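Local coordinates for protein nigerythrin (Desulfovibrio vulgaris subsp. vulgaris, PDB 1YV1) that reduces hydrogen peroxide as an NADH peroxidase in vitro, pairing a rubredoxin-like iron centre with a hemerythrin-like diiron centre in a homodimeric rubrerythrin, at residues Ile62-Glu67 with Asp169-Cys174; Leu173-Gly178 with Asp197-Tyr202. All blocks are in the same frame, centred on the assembly; numbering follows the deposited sequence.

Interaction 1: Ile62-Glu67 with Asp169-Cys174; sequences IARLFE and DKFHLC. With FE2 (Fe (II) ion), chain E.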
loop_
_atom_site.group_PDB
_atom_site.type_symbol
_atom_site.label_atom_id
_atom_site.label_comp_id
_atom_site.label_asym_id
_atom_site.label_seq_id
_atom_site.Cartn_x
_atom_site.Cartn_y
_atom_site.Cartn_z
ATOM N N ILE A 62 -1.350 -5.650 -15.806
ATOM C CA ILE A 62 -0.903 -4.512 -15.016
ATOM C C ILE A 62 -1.004 -3.248 -15.861
ATOM O O ILE A 62 -1.337 -2.181 -15.351
ATOM C CB ILE A 62 0.537 -4.718 -14.508
ATOM C CG1 ILE A 62 0.530 -5.808 -13.437
ATOM C CG2 ILE A 62 1.096 -3.414 -13.948
ATOM C CD1 ILE A 62 1.900 -6.186 -12.926
ATOM N N ALA A 63 -0.734 -3.371 -17.158
ATOM C CA ALA A 63 -0.829 -2.221 -18.049
ATOM C C ALA A 63 -2.265 -1.702 -18.015
ATOM O O ALA A 63 -2.497 -0.494 -17.957
ATOM C CB ALA A 63 -0.455 -2.624 -19.471
ATOM N N ARG A 64 -3.224 -2.622 -18.053
ATOM C CA ARG A 64 -4.634 -2.247 -18.016
ATOM C C ARG A 64 -4.991 -1.563 -16.696
ATOM O O ARG A 64 -5.822 -0.653 -16.671
ATOM C CB ARG A 64 -5.527 -3.473 -18.243
ATOM C CG ARG A 64 -5.467 -4.004 -19.672
ATOM C CD ARG A 64 -6.501 -5.096 -19.950
ATOM N NE ARG A 64 -6.202 -6.379 -19.313
ATOM C CZ ARG A 64 -6.854 -6.872 -18.263
ATOM N NH1 ARG A 64 -7.854 -6.196 -17.705
ATOM N NH2 ARG A 64 -6.510 -8.052 -17.769
ATOM N N LEU A 65 -4.365 -1.989 -15.600
ATOM C CA LEU A 65 -4.636 -1.364 -14.309
ATOM C C LEU A 65 -4.106 0.066 -14.326
ATOM O O LEU A 65 -4.759 0.983 -13.835
ATOM C CB LEU A 65 -3.974 -2.144 -13.172
ATOM C CG LEU A 65 -4.094 -1.528 -11.771
ATOM C CD1 LEU A 65 -5.558 -1.343 -11.389
ATOM C CD2 LEU A 65 -3.388 -2.437 -10.771
ATOM N N PHE A 66 -2.913 0.257 -14.881
ATOM C CA PHE A 66 -2.345 1.600 -14.969
ATOM C C PHE A 66 -3.227 2.484 -15.848
ATOM O O PHE A 66 -3.400 3.669 -15.572
ATOM C CB PHE A 66 -0.927 1.552 -15.550
ATOM C CG PHE A 66 0.137 1.205 -14.543
ATOM C CD1 PHE A 66 1.109 0.257 -14.839
ATOM C CD2 PHE A 66 0.184 1.850 -13.311
ATOM C CE1 PHE A 66 2.117 -0.046 -13.920
ATOM C CE2 PHE A 66 1.185 1.555 -12.388
ATOM C CZ PHE A 66 2.151 0.607 -12.695
ATOM N N GLU A 67 -3.783 1.908 -16.910
ATOM C CA GLU A 67 -4.646 2.669 -17.803
ATOM C C GLU A 67 -5.952 3.029 -17.110
ATOM O O GLU A 67 -6.462 4.134 -17.277
ATOM C CB GLU A 67 -4.920 1.875 -19.082
ATOM C CG GLU A 67 -3.666 1.627 -19.903
ATOM C CD GLU A 67 -3.929 0.809 -21.146
ATOM O OE1 GLU A 67 -4.485 -0.302 -21.021
ATOM O OE2 GLU A 67 -3.576 1.277 -22.252
ATOM N N ASP A 169 -9.038 -11.140 -15.086
ATOM C CA ASP A 169 -9.994 -10.198 -14.516
ATOM C C ASP A 169 -9.880 -8.844 -15.196
ATOM O O ASP A 169 -8.792 -8.407 -15.571
ATOM C CB ASP A 169 -9.745 -9.977 -13.020
ATOM C CG ASP A 169 -10.305 -11.082 -12.153
ATOM O OD1 ASP A 169 -10.962 -12.001 -12.685
ATOM O OD2 ASP A 169 -10.084 -11.024 -10.926
ATOM N N LYS A 170 -11.017 -8.182 -15.348
ATOM C CA LYS A 170 -11.034 -6.854 -15.933
ATOM C C LYS A 170 -11.092 -5.883 -14.761
ATOM O O LYS A 170 -11.480 -6.259 -13.653
ATOM C CB LYS A 170 -12.263 -6.668 -16.823
ATOM C CG LYS A 170 -12.213 -7.461 -18.118
ATOM C CD LYS A 170 -13.427 -7.184 -18.987
ATOM C CE LYS A 170 -13.234 -7.738 -20.394
ATOM N NZ LYS A 170 -12.095 -7.075 -21.096
ATOM N N PHE A 171 -10.679 -4.646 -14.997
ATOM C CA PHE A 171 -10.736 -3.630 -13.958
ATOM C C PHE A 171 -11.897 -2.712 -14.305
ATOM O O PHE A 171 -11.923 -2.108 -15.378
ATOM C CB PHE A 171 -9.428 -2.843 -13.894
ATOM C CG PHE A 171 -8.250 -3.672 -13.478
ATOM C CD1 PHE A 171 -7.347 -4.149 -14.422
ATOM C CD2 PHE A 171 -8.066 -4.012 -12.141
ATOM C CE1 PHE A 171 -6.277 -4.953 -14.042
ATOM C CE2 PHE A 171 -6.999 -4.818 -11.751
ATOM C CZ PHE A 171 -6.104 -5.289 -12.703
ATOM N N HIS A 172 -12.864 -2.628 -13.399
ATOM C CA HIS A 172 -14.045 -1.803 -13.611
ATOM C C HIS A 172 -13.890 -0.449 -12.937
ATOM O O HIS A 172 -13.664 -0.363 -11.731
ATOM C CB HIS A 172 -15.271 -2.542 -13.083
ATOM C CG HIS A 172 -15.535 -3.832 -13.796
ATOM N ND1 HIS A 172 -16.041 -3.880 -15.078
ATOM C CD2 HIS A 172 -15.316 -5.117 -13.429
ATOM C CE1 HIS A 172 -16.121 -5.140 -15.469
ATOM N NE2 HIS A 172 -15.688 -5.910 -14.489
ATOM N N LEU A 173 -14.013 0.606 -13.736
ATOM C CA LEU A 173 -13.856 1.973 -13.261
ATOM C C LEU A 173 -15.176 2.712 -13.101
ATOM O O LEU A 173 -15.983 2.752 -14.028
ATOM C CB LEU A 173 -12.975 2.747 -14.245
ATOM C CG LEU A 173 -12.766 4.240 -13.985
ATOM C CD1 LEU A 173 -11.895 4.423 -12.753
ATOM C CD2 LEU A 173 -12.106 4.882 -15.194
ATOM N N CYS A 174 -15.389 3.303 -11.925
ATOM C CA CYS A 174 -16.602 4.073 -11.670
ATOM C C CYS A 174 -16.413 5.437 -12.330
ATOM O O CYS A 174 -15.448 6.137 -12.043
ATOM C CB CYS A 174 -16.820 4.263 -10.170
ATOM S SG CYS A 174 -18.215 5.353 -9.808
HETATM FE FE FE2 E . -18.071 5.722 -7.515
#
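Where the rubredoxin-like domain lies against the four-helix bundle of nigerythrin, Arg64 and Leu65 of helix 60-87 meet Asp169 and Lys170, just before strand 171-173, and Phe171, its first residue. The guanidinium of Arg64 grips the backbone oxygen of Asp169 end-on: NH1 and NH2 each lie 3.2 Å from Asp169 O, which sits at the edge of the group and in its plane. NH1 arrives in the carbonyl plane on a lone pair, whereas NH2 is tilted from that plane, and both bonds are moderately bent, the N-H...O angle for NH1 being 149°. An arginine suits this place because its long chain, bent at chi3 (-72°), can offer two N-H groups to one carbonyl while NE keeps a salt bridge to Glu60; NH1 also lies close to the C-terminal carboxylate of Tyr202. Gln61 NE2 donates to the same Asp169 oxygen, and the Asp169 carboxylate turns to Lys182.

A ferritin-like diiron bundle joined to a small rubredoxin-like domain is the hallmark of the rubrerythrins, and here the apolar half of their interface is the Leu65-Phe171 pair. Leu65 lies over one face of the Phe171 ring. Its CB approaches CE1 of Phe171 at 3.7 Å, and its CD1 makes a CH-pi contact 3.9 Å from the centroid of the Phe171 ring. CB is set by the backbone; CG anti to the backbone N (chi1 175°) then carries CD1 over the ring, nearer CD2 and CE2 of Phe171. A branched aliphatic chain matches that flat surface well, and both residues are buried. The Leu65 side chain is also about 7 Å from that of His152, a ligand of the diiron site. Farther along, the strand leads on to the iron ligand Cys174.

Interaction 2: Leu173-Gly178 with Asp197-Tyr202; sequences LCPICG and DTFTAY. With FE2 (Fe (II) ion), chain E.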
loop_
_atom_site.group_PDB
_atom_site.type_symbol
_atom_site.label_atom_id
_atom_site.label_comp_id
_atom_site.label_asym_id
_atom_site.label_seq_id
_atom_site.Cartn_x
_atom_site.Cartn_y
_atom_site.Cartn_z
ATOM N N LEU A 173 -14.013 0.606 -13.736
ATOM C CA LEU A 173 -13.856 1.973 -13.261
ATOM C C LEU A 173 -15.176 2.712 -13.101
ATOM O O LEU A 173 -15.983 2.752 -14.028
ATOM C CB LEU A 173 -12.975 2.747 -14.245
ATOM C CG LEU A 173 -12.766 4.240 -13.985
ATOM C CD1 LEU A 173 -11.895 4.423 -12.753
ATOM C CD2 LEU A 173 -12.106 4.882 -15.194
ATOM N N CYS A 174 -15.389 3.303 -11.925
ATOM C CA CYS A 174 -16.602 4.073 -11.670
ATOM C C CYS A 174 -16.413 5.437 -12.330
ATOM O O CYS A 174 -15.448 6.137 -12.043
ATOM C CB CYS A 174 -16.820 4.263 -10.170
ATOM S SG CYS A 174 -18.215 5.353 -9.808
ATOM N N PRO A 175 -17.340 5.833 -13.217
ATOM C CA PRO A 175 -17.251 7.120 -13.916
ATOM C C PRO A 175 -17.449 8.353 -13.043
ATOM O O PRO A 175 -17.100 9.465 -13.442
ATOM C CB PRO A 175 -18.338 7.005 -14.979
ATOM C CG PRO A 175 -19.386 6.190 -14.271
ATOM C CD PRO A 175 -18.559 5.103 -13.611
ATOM N N ILE A 176 -17.999 8.148 -11.854
ATOM C CA ILE A 176 -18.279 9.252 -10.948
ATOM C C ILE A 176 -17.165 9.611 -9.965
ATOM O O ILE A 176 -16.889 10.793 -9.750
ATOM C CB ILE A 176 -19.583 8.973 -10.155
ATOM C CG1 ILE A 176 -20.750 8.773 -11.129
ATOM C CG2 ILE A 176 -19.885 10.118 -9.210
ATOM C CD1 ILE A 176 -20.987 9.950 -12.051
ATOM N N CYS A 177 -16.507 8.608 -9.387
ATOM C CA CYS A 177 -15.471 8.888 -8.397
ATOM C C CYS A 177 -14.093 8.297 -8.666
ATOM O O CYS A 177 -13.138 8.615 -7.964
ATOM C CB CYS A 177 -15.946 8.420 -7.022
ATOM S SG CYS A 177 -16.060 6.627 -6.880
ATOM N N GLY A 178 -13.984 7.427 -9.660
ATOM C CA GLY A 178 -12.685 6.844 -9.951
ATOM C C GLY A 178 -12.379 5.561 -9.200
ATOM O O GLY A 178 -11.249 5.075 -9.222
ATOM N N ASP A 197 -23.592 -1.318 -13.706
ATOM C CA ASP A 197 -23.941 -1.199 -15.120
ATOM C C ASP A 197 -23.380 0.011 -15.868
ATOM O O ASP A 197 -23.269 -0.027 -17.094
ATOM C CB ASP A 197 -25.465 -1.245 -15.300
ATOM C CG ASP A 197 -26.159 -0.023 -14.742
ATOM O OD1 ASP A 197 -26.057 0.217 -13.521
ATOM O OD2 ASP A 197 -26.810 0.702 -15.526
ATOM N N THR A 198 -23.025 1.077 -15.155
ATOM C CA THR A 198 -22.477 2.259 -15.815
ATOM C C THR A 198 -20.959 2.362 -15.707
ATOM O O THR A 198 -20.367 3.360 -16.121
ATOM C CB THR A 198 -23.096 3.566 -15.270
ATOM O OG1 THR A 198 -22.833 3.678 -13.867
ATOM C CG2 THR A 198 -24.599 3.585 -15.513
ATOM N N PHE A 199 -20.332 1.332 -15.143
ATOM C CA PHE A 199 -18.877 1.297 -15.019
ATOM C C PHE A 199 -18.297 1.005 -16.398
ATOM O O PHE A 199 -19.017 0.583 -17.308
ATOM C CB PHE A 199 -18.435 0.169 -14.078
ATOM C CG PHE A 199 -18.406 0.542 -12.622
ATOM C CD1 PHE A 199 -19.532 1.056 -11.987
ATOM C CD2 PHE A 199 -17.256 0.320 -11.866
ATOM C CE1 PHE A 199 -19.517 1.339 -10.621
ATOM C CE2 PHE A 199 -17.229 0.599 -10.502
ATOM C CZ PHE A 199 -18.364 1.109 -9.876
ATOM N N THR A 200 -16.998 1.238 -16.553
ATOM C CA THR A 200 -16.315 0.939 -17.805
ATOM C C THR A 200 -15.230 -0.074 -17.461
ATOM O O THR A 200 -14.514 0.084 -16.471
ATOM C CB THR A 200 -15.671 2.186 -18.441
ATOM O OG1 THR A 200 -16.700 3.048 -18.949
ATOM C CG2 THR A 200 -14.755 1.780 -19.591
ATOM N N ALA A 201 -15.123 -1.119 -18.273
ATOM C CA ALA A 201 -14.144 -2.173 -18.039
ATOM C C ALA A 201 -12.827 -1.949 -18.767
ATOM O O ALA A 201 -12.801 -1.506 -19.916
ATOM C CB ALA A 201 -14.734 -3.519 -18.441
ATOM N N TYR A 202 -11.731 -2.260 -18.082
ATOM C CA TYR A 202 -10.403 -2.117 -18.656
ATOM C C TYR A 202 -9.674 -3.455 -18.640
ATOM O O TYR A 202 -9.766 -4.175 -17.624
ATOM C CB TYR A 202 -9.586 -1.081 -17.878
ATOM C CG TYR A 202 -10.045 0.342 -18.098
ATOM C CD1 TYR A 202 -11.236 0.807 -17.546
ATOM C CD2 TYR A 202 -9.298 1.217 -18.885
ATOM C CE1 TYR A 202 -11.673 2.111 -17.776
ATOM C CE2 TYR A 202 -9.722 2.520 -19.121
ATOM C CZ TYR A 202 -10.910 2.962 -18.566
ATOM O OH TYR A 202 -11.330 4.251 -18.806
ATOM O OXT TYR A 202 -9.008 -3.754 -19.648
HETATM FE FE FE2 E . -18.071 5.722 -7.515
#
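Cys174 meets Phe199 in the rubredoxin-like fold, beside the Cys4 iron site supplied by two CxxC loops. Followed outward, Cys174 has its CA above the centre of the Phe199 ring. CB stays over the same face, 3.5 Å from CZ of Phe199, and makes a CH-pi contact with the ring. SG, anti to the backbone N (chi1 174°), runs on to the ferrous ion at 2.3 Å and meets the ring obliquely, 4.8 Å from the Phe199 centroid. Cysteine is needed here for its thiolate; phenylalanine lays an apolar surface against the backbone that carries it. Cys177 SG is a second ligand, and Cys189 and Cys192 complete the site. The Ile176 amide also points to Cys174 SG, a long N-H...S bond that probably offsets part of the thiolate's negative charge.

Just before the cysteine, Leu173 pairs with Thr200 as an antiparallel hydrogen-bonded pair. Leu173 N donates to Thr200 O at 2.8 Å in a nearly straight bond (176°), and Thr200 N returns one to Leu173 O. Leu173 CD2 lies 3.8 Å from CE1 of Tyr202, approaching the ring obliquely, while the side chain touches Ala71 and Ala72 of helix 60-87, whose small side chains suit close packing by a branched one. Next in the chain after Cys174, Pro175 sets its CG 3.5 Å from Thr198 O.

In the fold
The two contacts share Leu173 and Cys174 and both involve strand 171-173, the middle strand of the three-stranded sheet. Interaction 1 joins domains: a charged side chain holds a main-chain carbonyl at the partly exposed end, and apolar packing fills the buried end. Interaction 2 works within the small domain, with paired strand backbones and a ring beside a metal ligand; Leu173 and Cys174 are buried, but Thr200 is exposed. The C-terminal Tyr202 ties them together, its N lying 2.7 Å from Phe171 O, a probable hydrogen bond. Helix 60-87 underlies both, since it carries Arg64 and Leu65 and also touches Leu173 and Tyr202.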